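Local coordinates for autoinducer 2-binding protein LsrB (PDB 6DSP), which binds the quorum-sensing signal autoinducer-2 in the cleft between its two lobes, probably as a cell-surface receptor of the periplasmic binding protein type, at residues Val22-Gly32 against Phe52-Ser63; Thr79-Ala89 against Gly103-Asp114. All blocks are in the same frame, centred on the assembly; numbering follows the deposited sequence.

Interaction 1. Residues Val22-Gly32 against Phe52-Ser63. With PAV ((2R,4S)-2-methyl-2,3,3,4-tetrahydroxytetrahydrofuran), chain C.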
loop_
_atom_site.group_PDB
_atom_site.type_symbol
_atom_site.label_atom_id
_atom_site.label_comp_id
_atom_site.label_asym_id
_atom_site.label_seq_id
_atom_site.Cartn_x
_atom_site.Cartn_y
_atom_site.Cartn_z
ATOM N N VAL A 22 24.539 12.823 0.217
ATOM C CA VAL A 22 23.267 12.676 0.935
ATOM C C VAL A 22 22.925 11.214 1.100
ATOM O O VAL A 22 23.092 10.427 0.162
ATOM C CB VAL A 22 22.126 13.407 0.191
ATOM C CG1 VAL A 22 20.802 13.174 0.857
ATOM C CG2 VAL A 22 22.428 14.889 0.112
ATOM N N THR A 23 22.452 10.854 2.293
ATOM C CA THR A 23 21.901 9.533 2.551
ATOM C C THR A 23 20.438 9.685 2.937
ATOM O O THR A 23 20.093 10.482 3.822
ATOM C CB THR A 23 22.662 8.808 3.670
ATOM O OG1 THR A 23 24.018 8.555 3.266
ATOM C CG2 THR A 23 21.981 7.483 4.004
ATOM N N VAL A 24 19.590 8.912 2.259
ATOM C CA VAL A 24 18.178 8.759 2.614
ATOM C C VAL A 24 17.987 7.384 3.231
ATOM O O VAL A 24 18.362 6.374 2.625
ATOM C CB VAL A 24 17.276 8.900 1.374
ATOM C CG1 VAL A 24 15.815 8.724 1.778
ATOM C CG2 VAL A 24 17.508 10.240 0.677
ATOM N N THR A 25 17.390 7.335 4.428
ATOM C CA THR A 25 17.031 6.064 5.061
ATOM C C THR A 25 15.616 5.709 4.607
ATOM O O THR A 25 14.672 6.487 4.818
ATOM C CB THR A 25 17.104 6.157 6.586
ATOM O OG1 THR A 25 18.413 6.602 6.976
ATOM C CG2 THR A 25 16.803 4.815 7.221
ATOM N N PHE A 26 15.493 4.587 3.914
ATOM C CA PHE A 26 14.235 4.159 3.311
ATOM C C PHE A 26 13.665 3.069 4.206
ATOM O O PHE A 26 14.270 1.992 4.343
ATOM C CB PHE A 26 14.516 3.654 1.891
ATOM C CG PHE A 26 13.291 3.242 1.098
ATOM C CD1 PHE A 26 12.187 4.083 1.000
ATOM C CD2 PHE A 26 13.277 2.064 0.371
ATOM C CE1 PHE A 26 11.105 3.738 0.171
ATOM C CE2 PHE A 26 12.189 1.720 -0.425
ATOM C CZ PHE A 26 11.092 2.546 -0.501
ATOM N N ILE A 27 12.519 3.344 4.812
ATOM C CA ILE A 27 11.961 2.484 5.853
ATOM C C ILE A 27 10.646 1.880 5.362
ATOM O O ILE A 27 9.693 2.619 5.069
ATOM C CB ILE A 27 11.739 3.236 7.177
ATOM C CG1 ILE A 27 13.045 3.907 7.636
ATOM C CG2 ILE A 27 11.176 2.264 8.234
ATOM C CD1 ILE A 27 12.903 4.777 8.875
ATOM N N PRO A 28 10.550 0.550 5.273
ATOM C CA PRO A 28 9.322 -0.112 4.857
ATOM C C PRO A 28 8.454 -0.415 6.075
ATOM O O PRO A 28 8.884 -0.272 7.220
ATOM C CB PRO A 28 9.859 -1.432 4.293
ATOM C CG PRO A 28 11.014 -1.769 5.235
ATOM C CD PRO A 28 11.653 -0.426 5.496
ATOM N N LYS A 29 7.213 -0.843 5.813
ATOM C CA LYS A 29 6.400 -1.328 6.930
ATOM C C LYS A 29 7.023 -2.559 7.574
ATOM O O LYS A 29 6.903 -2.745 8.795
ATOM C CB LYS A 29 4.977 -1.655 6.469
ATOM C CG LYS A 29 4.132 -0.472 6.150
ATOM C CD LYS A 29 2.695 -0.920 5.791
ATOM C CE LYS A 29 1.787 0.217 5.383
ATOM N NZ LYS A 29 0.487 -0.356 4.909
ATOM N N LEU A 30 7.663 -3.409 6.777
ATOM C CA LEU A 30 8.480 -4.520 7.239
ATOM C C LEU A 30 9.359 -4.950 6.080
ATOM O O LEU A 30 9.022 -4.710 4.908
ATOM C CB LEU A 30 7.622 -5.708 7.710
ATOM C CG LEU A 30 6.861 -6.558 6.680
ATOM C CD1 LEU A 30 6.223 -7.764 7.366
ATOM C CD2 LEU A 30 5.783 -5.736 5.961
ATOM N N THR A 31 10.505 -5.541 6.406
ATOM C CA THR A 31 11.343 -6.136 5.370
ATOM C C THR A 31 10.866 -7.556 5.054
ATOM O O THR A 31 10.059 -8.135 5.781
ATOM C CB THR A 31 12.793 -6.205 5.829
ATOM O OG1 THR A 31 12.856 -6.942 7.043
ATOM C CG2 THR A 31 13.346 -4.789 6.065
ATOM N N GLY A 32 11.335 -8.112 3.939
ATOM C CA GLY A 32 11.023 -9.507 3.649
ATOM C C GLY A 32 9.609 -9.791 3.182
ATOM O O GLY A 32 9.166 -10.938 3.235
ATOM N N PHE A 52 23.044 9.430 -5.053
ATOM C CA PHE A 52 22.958 9.496 -3.602
ATOM C C PHE A 52 22.685 8.096 -3.076
ATOM O O PHE A 52 22.345 7.187 -3.830
ATOM C CB PHE A 52 21.915 10.525 -3.132
ATOM C CG PHE A 52 20.494 10.178 -3.480
ATOM C CD1 PHE A 52 19.913 10.640 -4.659
ATOM C CD2 PHE A 52 19.717 9.411 -2.609
ATOM C CE1 PHE A 52 18.583 10.329 -4.979
ATOM C CE2 PHE A 52 18.382 9.108 -2.903
ATOM C CZ PHE A 52 17.805 9.570 -4.096
ATOM N N LYS A 53 22.856 7.931 -1.776
ATOM C CA LYS A 53 22.714 6.643 -1.123
ATOM C C LYS A 53 21.323 6.484 -0.522
ATOM O O LYS A 53 20.805 7.390 0.140
ATOM C CB LYS A 53 23.728 6.515 0.012
ATOM C CG LYS A 53 23.705 5.171 0.685
ATOM C CD LYS A 53 24.051 4.092 -0.325
ATOM C CE LYS A 53 23.864 2.682 0.232
ATOM N NZ LYS A 53 24.389 1.692 -0.745
ATOM N N VAL A 54 20.742 5.305 -0.710
ATOM C CA VAL A 54 19.532 4.902 -0.013
ATOM C C VAL A 54 19.895 3.748 0.904
ATOM O O VAL A 54 20.331 2.690 0.436
ATOM C CB VAL A 54 18.436 4.485 -1.000
ATOM C CG1 VAL A 54 17.250 3.871 -0.226
ATOM C CG2 VAL A 54 17.989 5.699 -1.803
ATOM N N ASP A 55 19.749 3.966 2.209
ATOM C CA ASP A 55 19.985 2.950 3.221
ATOM C C ASP A 55 18.645 2.318 3.597
ATOM O O ASP A 55 17.847 2.928 4.305
ATOM C CB ASP A 55 20.683 3.576 4.429
ATOM C CG ASP A 55 20.955 2.573 5.549
ATOM O OD1 ASP A 55 20.806 1.356 5.339
ATOM O OD2 ASP A 55 21.333 3.025 6.641
ATOM N N TYR A 56 18.414 1.096 3.122
ATOM C CA TYR A 56 17.170 0.389 3.407
ATOM C C TYR A 56 17.243 -0.203 4.811
ATOM O O TYR A 56 18.121 -1.033 5.101
ATOM C CB TYR A 56 17.012 -0.715 2.365
ATOM C CG TYR A 56 15.777 -1.572 2.456
ATOM C CD1 TYR A 56 14.503 -1.003 2.479
ATOM C CD2 TYR A 56 15.869 -2.963 2.424
ATOM C CE1 TYR A 56 13.361 -1.804 2.484
ATOM C CE2 TYR A 56 14.770 -3.762 2.419
ATOM C CZ TYR A 56 13.503 -3.189 2.453
ATOM O OH TYR A 56 12.375 -3.988 2.476
ATOM N N GLU A 57 16.333 0.206 5.690
ATOM C CA GLU A 57 16.371 -0.221 7.084
ATOM C C GLU A 57 14.953 -0.493 7.562
ATOM O O GLU A 57 14.097 0.389 7.459
ATOM C CB GLU A 57 17.006 0.859 7.965
ATOM C CG GLU A 57 18.481 1.116 7.633
ATOM C CD GLU A 57 19.400 -0.079 7.897
ATOM O OE1 GLU A 57 19.032 -0.960 8.687
ATOM O OE2 GLU A 57 20.481 -0.145 7.282
ATOM N N GLY A 58 14.735 -1.657 8.151
ATOM C CA GLY A 58 13.438 -1.990 8.697
ATOM C C GLY A 58 13.540 -3.130 9.659
ATOM O O GLY A 58 14.568 -3.352 10.307
ATOM N N ASP A 59 12.445 -3.847 9.799
ATOM C CA ASP A 59 12.341 -4.965 10.725
ATOM C C ASP A 59 11.475 -6.041 10.084
ATOM O O ASP A 59 10.608 -5.731 9.270
ATOM C CB ASP A 59 11.666 -4.493 12.040
ATOM C CG ASP A 59 11.744 -5.525 13.146
ATOM O OD1 ASP A 59 12.777 -5.580 13.821
ATOM O OD2 ASP A 59 10.760 -6.278 13.362
ATOM N N ALA A 60 11.660 -7.298 10.488
ATOM C CA ALA A 60 10.863 -8.390 9.945
ATOM C C ALA A 60 9.392 -8.334 10.358
ATOM O O ALA A 60 8.562 -8.994 9.717
ATOM C CB ALA A 60 11.463 -9.723 10.372
ATOM N N ASN A 61 9.061 -7.605 11.421
ATOM C CA ASN A 61 7.703 -7.493 11.918
ATOM C C ASN A 61 7.185 -6.102 11.621
ATOM O O ASN A 61 7.922 -5.120 11.769
ATOM C CB ASN A 61 7.703 -7.627 13.443
ATOM C CG ASN A 61 8.226 -8.913 13.870
ATOM O OD1 ASN A 61 7.532 -9.921 13.784
ATOM N ND2 ASN A 61 9.455 -8.924 14.311
ATOM N N ALA A 62 5.910 -6.030 11.264
ATOM C CA ALA A 62 5.252 -4.745 11.065
ATOM C C ALA A 62 4.859 -4.244 12.446
ATOM O O ALA A 62 3.863 -4.692 13.015
ATOM C CB ALA A 62 4.037 -4.918 10.152
ATOM N N SER A 63 5.618 -3.287 12.973
ATOM C CA SER A 63 5.453 -2.867 14.368
ATOM C C SER A 63 5.813 -1.394 14.506
ATOM O O SER A 63 6.931 -1.013 14.149
ATOM C CB SER A 63 6.420 -3.707 15.207
ATOM O OG SER A 63 6.649 -3.101 16.462
HETATM O O2 PAV C . -1.601 -2.993 -0.096
HETATM C C2 PAV C . -0.194 -2.779 0.145
HETATM C C1 PAV C . 0.683 -3.177 -1.063
HETATM O O5 PAV C . 0.160 -3.848 1.185
HETATM C C5 PAV C . 1.253 -3.397 1.860
HETATM C C4 PAV C . 1.493 -1.935 1.442
HETATM O O4 PAV C . 1.767 -1.128 2.583
HETATM C C3 PAV C . 0.181 -1.601 0.724
HETATM O O3 PAV C . 0.393 -0.621 -0.255
HETATM O O13 PAV C . -0.793 -1.192 1.658
HETATM O O HOH W 1 20.325 5.064 8.017
HETATM O O HOH W 2 10.321 -1.987 9.033
HETATM O O HOH W 3 8.128 -2.475 11.175
HETATM O O HOH W 4 9.136 -10.138 7.281
HETATM O O HOH W 5 15.105 -6.351 8.607
#
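The carbonyl oxygen of V24 is gripped twice from the neighbouring strand: D55 N donates to V24 O over 2.8 Å, and V54 CA lies 3.2 Å from V24 O in a CA-H...O contact. This pattern runs through strands 23-27 and 53-56, which, joined through helix 34-50, form a beta-alpha-beta unit at the edge of the sheet and pair in parallel with T23 beside K53 and F26 beside Y56; five backbone bonds join them between V22 and E57. On the face carrying V24, F26, V54 and Y56, V54 CG1 presses on F26 CB at 3.5 Å. Both aromatic side chains hold CG opposite the backbone N (chi1 -177° for F26, -179° for Y56), which lets F26 CD2 meet Y56 CD1 at 3.9 Å. P28 CG, 3.6 Å from Y56 CE1, and T31 CG2 approach the tyrosine ring from the same side, while its hydroxyl is bonded to E37. On the other face, one water joins T25 OG1 to D55 OD2; T25 OG1 is also bonded to T79. Past the strands, T31 N donates to D59 O at 2.9 Å, and single waters link P28 O to D59 N, K29 O to N61 O, and T31 O to A60 O. The extended K29 side chain leaves this seam and donates from NZ to O4 of the bound autoinducer at 2.8 Å, with a salt bridge to D167. Direct backbone bonds dominate along the strands, whereas the loops add water bridges to a direct bond, and the D167 carboxylate would favour a charged K29 that donates to the ligand.

Interaction 2. Residues Thr79-Ala89 against Gly103-Asp114. With PAV ((2R,4S)-2-methyl-2,3,3,4-tetrahydroxytetrahydrofuran), chain C.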
loop_
_atom_site.group_PDB
_atom_site.type_symbol
_atom_site.label_atom_id
_atom_site.label_comp_id
_atom_site.label_asym_id
_atom_site.label_seq_id
_atom_site.Cartn_x
_atom_site.Cartn_y
_atom_site.Cartn_z
ATOM N N THR A 79 21.745 10.308 9.522
ATOM C CA THR A 79 21.127 10.280 8.209
ATOM C C THR A 79 20.638 11.678 7.859
ATOM O O THR A 79 20.302 12.489 8.736
ATOM C CB THR A 79 19.961 9.282 8.161
ATOM O OG1 THR A 79 19.648 9.048 6.788
ATOM C CG2 THR A 79 18.691 9.813 8.884
ATOM N N ASN A 80 20.591 11.969 6.567
ATOM C CA ASN A 80 20.103 13.279 6.157
ATOM C C ASN A 80 18.601 13.324 5.968
ATOM O O ASN A 80 18.006 14.413 6.059
ATOM C CB ASN A 80 20.777 13.704 4.847
ATOM C CG ASN A 80 22.284 13.664 4.958
ATOM O OD1 ASN A 80 22.933 12.809 4.368
ATOM N ND2 ASN A 80 22.841 14.551 5.773
ATOM N N ALA A 81 17.988 12.187 5.677
ATOM C CA ALA A 81 16.569 12.171 5.340
ATOM C C ALA A 81 16.033 10.790 5.630
ATOM O O ALA A 81 16.771 9.807 5.623
ATOM C CB ALA A 81 16.339 12.531 3.869
ATOM N N ILE A 82 14.713 10.724 5.820
ATOM C CA ILE A 82 13.968 9.485 5.993
ATOM C C ILE A 82 12.822 9.508 4.996
ATOM O O ILE A 82 12.175 10.544 4.815
ATOM C CB ILE A 82 13.419 9.386 7.427
ATOM C CG1 ILE A 82 14.566 9.123 8.424
ATOM C CG2 ILE A 82 12.321 8.340 7.535
ATOM C CD1 ILE A 82 14.165 9.315 9.883
ATOM N N CYS A 83 12.565 8.370 4.378
ATOM C CA CYS A 83 11.346 8.170 3.599
ATOM C C CYS A 83 10.698 6.900 4.130
ATOM O O CYS A 83 11.226 5.800 3.922
ATOM C CB CYS A 83 11.639 8.078 2.101
ATOM S SG CYS A 83 10.083 7.937 1.156
ATOM N N LEU A 84 9.573 7.068 4.821
ATOM C CA LEU A 84 8.936 6.041 5.653
ATOM C C LEU A 84 7.564 5.651 5.128
ATOM O O LEU A 84 6.758 6.529 4.794
ATOM C CB LEU A 84 8.732 6.605 7.087
ATOM C CG LEU A 84 7.852 5.832 8.067
ATOM C CD1 LEU A 84 8.537 4.549 8.478
ATOM C CD2 LEU A 84 7.515 6.680 9.265
ATOM N N SER A 85 7.270 4.356 5.149
ATOM C CA SER A 85 5.893 3.863 5.041
ATOM C C SER A 85 5.476 3.370 6.425
ATOM O O SER A 85 6.104 2.455 6.985
ATOM C CB SER A 85 5.774 2.728 4.029
ATOM O OG SER A 85 4.426 2.268 4.060
ATOM N N SER A 86 4.471 4.018 6.988
ATOM C CA SER A 86 4.118 3.845 8.393
ATOM C C SER A 86 3.101 2.728 8.623
ATOM O O SER A 86 2.080 2.661 7.921
ATOM C CB SER A 86 3.556 5.183 8.878
ATOM O OG SER A 86 2.959 5.083 10.131
ATOM N N VAL A 87 3.367 1.879 9.632
ATOM C CA VAL A 87 2.384 0.875 10.045
ATOM C C VAL A 87 1.299 1.461 10.944
ATOM O O VAL A 87 0.221 0.869 11.055
ATOM C CB VAL A 87 3.027 -0.344 10.713
ATOM C CG1 VAL A 87 4.044 -1.009 9.834
ATOM C CG2 VAL A 87 3.632 0.016 12.005
ATOM N N ASP A 88 1.575 2.576 11.610
ATOM C CA ASP A 88 0.640 3.255 12.500
ATOM C C ASP A 88 1.140 4.677 12.648
ATOM O O ASP A 88 2.215 4.916 13.241
ATOM C CB ASP A 88 0.568 2.610 13.882
ATOM C CG ASP A 88 -0.411 3.342 14.756
ATOM O OD1 ASP A 88 -1.616 3.302 14.472
ATOM O OD2 ASP A 88 0.010 4.004 15.698
ATOM N N ALA A 89 0.371 5.636 12.169
ATOM C CA ALA A 89 0.872 7.006 12.150
ATOM C C ALA A 89 1.105 7.523 13.554
ATOM O O ALA A 89 2.134 8.142 13.836
ATOM C CB ALA A 89 -0.105 7.910 11.399
ATOM N N GLY A 103 17.380 17.883 12.390
ATOM C CA GLY A 103 17.795 18.325 11.076
ATOM C C GLY A 103 17.511 17.334 9.965
ATOM O O GLY A 103 17.951 17.551 8.823
ATOM N N VAL A 104 16.804 16.254 10.256
ATOM C CA VAL A 104 16.531 15.222 9.255
ATOM C C VAL A 104 15.283 15.596 8.465
ATOM O O VAL A 104 14.268 15.967 9.045
ATOM C CB VAL A 104 16.350 13.860 9.944
ATOM C CG1 VAL A 104 16.000 12.795 8.960
ATOM C CG2 VAL A 104 17.658 13.496 10.684
ATOM N N THR A 105 15.379 15.512 7.144
ATOM C CA THR A 105 14.219 15.737 6.271
ATOM C C THR A 105 13.331 14.498 6.310
ATOM O O THR A 105 13.816 13.377 6.123
ATOM C CB THR A 105 14.703 15.951 4.837
ATOM O OG1 THR A 105 15.443 17.174 4.787
ATOM C CG2 THR A 105 13.524 15.982 3.855
ATOM N N VAL A 106 12.059 14.678 6.633
ATOM C CA VAL A 106 11.118 13.567 6.772
ATOM C C VAL A 106 10.143 13.564 5.597
ATOM O O VAL A 106 9.450 14.565 5.353
ATOM C CB VAL A 106 10.359 13.624 8.111
ATOM C CG1 VAL A 106 9.345 12.497 8.203
ATOM C CG2 VAL A 106 11.354 13.587 9.310
ATOM N N THR A 107 10.090 12.445 4.881
ATOM C CA THR A 107 9.083 12.225 3.845
ATOM C C THR A 107 8.427 10.873 4.087
ATOM O O THR A 107 8.954 10.022 4.822
ATOM C CB THR A 107 9.680 12.229 2.414
ATOM O OG1 THR A 107 10.609 11.149 2.264
ATOM C CG2 THR A 107 10.351 13.575 2.067
ATOM N N THR A 108 7.300 10.634 3.408
ATOM C CA THR A 108 6.627 9.348 3.501
ATOM C C THR A 108 6.348 8.787 2.110
ATOM O O THR A 108 6.378 9.501 1.106
ATOM C CB THR A 108 5.326 9.439 4.306
ATOM O OG1 THR A 108 4.591 10.565 3.818
ATOM C CG2 THR A 108 5.624 9.641 5.795
ATOM N N TRP A 109 6.041 7.495 2.064
ATOM C CA TRP A 109 5.558 6.855 0.854
ATOM C C TRP A 109 4.632 5.743 1.294
ATOM O O TRP A 109 4.781 5.228 2.413
ATOM C CB TRP A 109 6.754 6.322 0.030
ATOM C CG TRP A 109 7.424 5.113 0.651
ATOM C CD1 TRP A 109 8.147 5.077 1.830
ATOM C CD2 TRP A 109 7.355 3.767 0.186
ATOM N NE1 TRP A 109 8.539 3.765 2.101
ATOM C CE2 TRP A 109 8.048 2.942 1.120
ATOM C CE3 TRP A 109 6.767 3.168 -0.928
ATOM C CZ2 TRP A 109 8.167 1.557 0.957
ATOM C CZ3 TRP A 109 6.895 1.779 -1.093
ATOM C CH2 TRP A 109 7.611 0.997 -0.156
ATOM N N ASP A 110 3.701 5.352 0.410
ATOM C CA ASP A 110 2.860 4.162 0.600
ATOM C C ASP A 110 1.785 4.371 1.663
ATOM O O ASP A 110 0.599 4.456 1.324
ATOM C CB ASP A 110 3.734 2.923 0.842
ATOM C CG ASP A 110 2.924 1.671 1.075
ATOM O OD1 ASP A 110 1.983 1.431 0.277
ATOM O OD2 ASP A 110 3.271 0.889 2.009
ATOM N N SER A 111 2.163 4.507 2.931
ATOM C CA SER A 111 1.209 4.764 4.009
ATOM C C SER A 111 1.673 5.964 4.825
ATOM O O SER A 111 2.768 5.946 5.414
ATOM C CB SER A 111 1.031 3.541 4.910
ATOM O OG SER A 111 -0.023 3.854 5.812
ATOM N N ASP A 112 0.844 6.997 4.848
ATOM C CA ASP A 112 1.223 8.311 5.336
ATOM C C ASP A 112 1.169 8.383 6.867
ATOM O O ASP A 112 0.731 7.445 7.559
ATOM C CB ASP A 112 0.256 9.349 4.745
ATOM C CG ASP A 112 0.891 10.726 4.539
ATOM O OD1 ASP A 112 2.050 10.995 4.963
ATOM O OD2 ASP A 112 0.195 11.560 3.937
ATOM N N VAL A 113 1.680 9.506 7.380
ATOM C CA VAL A 113 1.567 9.849 8.796
ATOM C C VAL A 113 0.815 11.176 8.914
ATOM O O VAL A 113 0.354 11.727 7.904
ATOM C CB VAL A 113 2.958 9.938 9.470
ATOM C CG1 VAL A 113 3.672 8.629 9.325
ATOM C CG2 VAL A 113 3.772 11.075 8.835
ATOM N N ASP A 114 0.730 11.750 10.119
ATOM C CA ASP A 114 0.120 13.059 10.275
ATOM C C ASP A 114 0.879 14.031 9.376
ATOM O O ASP A 114 2.112 14.112 9.480
ATOM C CB ASP A 114 0.250 13.479 11.743
ATOM C CG ASP A 114 -0.413 14.806 12.072
ATOM O OD1 ASP A 114 -0.541 15.646 11.188
ATOM O OD2 ASP A 114 -0.754 14.986 13.263
HETATM O O2 PAV C . -1.601 -2.993 -0.096
HETATM C C2 PAV C . -0.194 -2.779 0.145
HETATM C C1 PAV C . 0.683 -3.177 -1.063
HETATM O O5 PAV C . 0.160 -3.848 1.185
HETATM C C5 PAV C . 1.253 -3.397 1.860
HETATM C C4 PAV C . 1.493 -1.935 1.442
HETATM O O4 PAV C . 1.767 -1.128 2.583
HETATM C C3 PAV C . 0.181 -1.601 0.724
HETATM O O3 PAV C . 0.393 -0.621 -0.255
HETATM O O13 PAV C . -0.793 -1.192 1.658
HETATM O O HOH W 6 17.837 17.409 6.013
HETATM O O HOH W 7 0.078 4.809 8.507
HETATM O O HOH W 8 1.756 10.752 12.768
#
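S85 OG donates to D110 OD2 at 2.7 Å, meeting the carboxylate on its anti side, and so braces a group that holds the ligand. D110 OD2 also accepts a hydrogen bond from O4 of the bound autoinducer, and D110 OD1 accepts one from its O3, each at 2.6 Å; OD1 is further bonded to Q124. The two oxygens therefore grip two ligand hydroxyls while S85 acts from the second shell. Packing here is close. S85 CB lies over one face of the W109 indole, 3.8 Å from the centroid of the five-membered ring and 25° off its normal, a CH-pi contact; D110 CB sits over the same face. C83 SG approaches W109 CD1 obliquely at 3.5 Å. Farther down the strands, I82 O accepts from both the N and the OG1 of T107: with chi1 at 63°, OG1 lies between the backbone N and the carbonyl carbon, where it can join the amide at the same acceptor. Beyond S85, S86 N donates almost straight to S111 O at 3.0 Å, and S86 CB is squeezed against V113 CG1 at 3.5 Å. At the partly exposed margin past V113, a water joins A89 O to D114 N. The opposite end is looser: near the exposed G103, which ends helix 89-101 in a Schellman motif, a water connects N80 O, G103 O and T105 OG1. Parallel strands 81-84 and 105-109, joined through helix 89-101, form a beta-alpha-beta unit. Its ligand-binding carboxylate just past the C-terminal end of a strand is characteristic of the Rossmann-like lobes of periplasmic binding proteins.

Interactions 1 and 2 follow one another along the chain, their centres about 10 Å apart, and occupy neighbouring places in one mixed sheet, whose first four strands run 53-56, 23-27, 81-84, 105-109. Strands 23-27 and 81-84 are the seam between them: T25 N and A81 O are probably hydrogen-bonded at 2.8 Å, and the rings of F26 and W109 meet. Helix 64-76 leads from strand 53-56 towards strand 81-84. Both contacts belong to the same lobe and send one residue each, K29 and D110, to the autoinducer. D167, Q168 and S225, from the lobe built on the four-stranded parallel sheet, bond the ligand as well, so the two units contribute to one wall of the cleft.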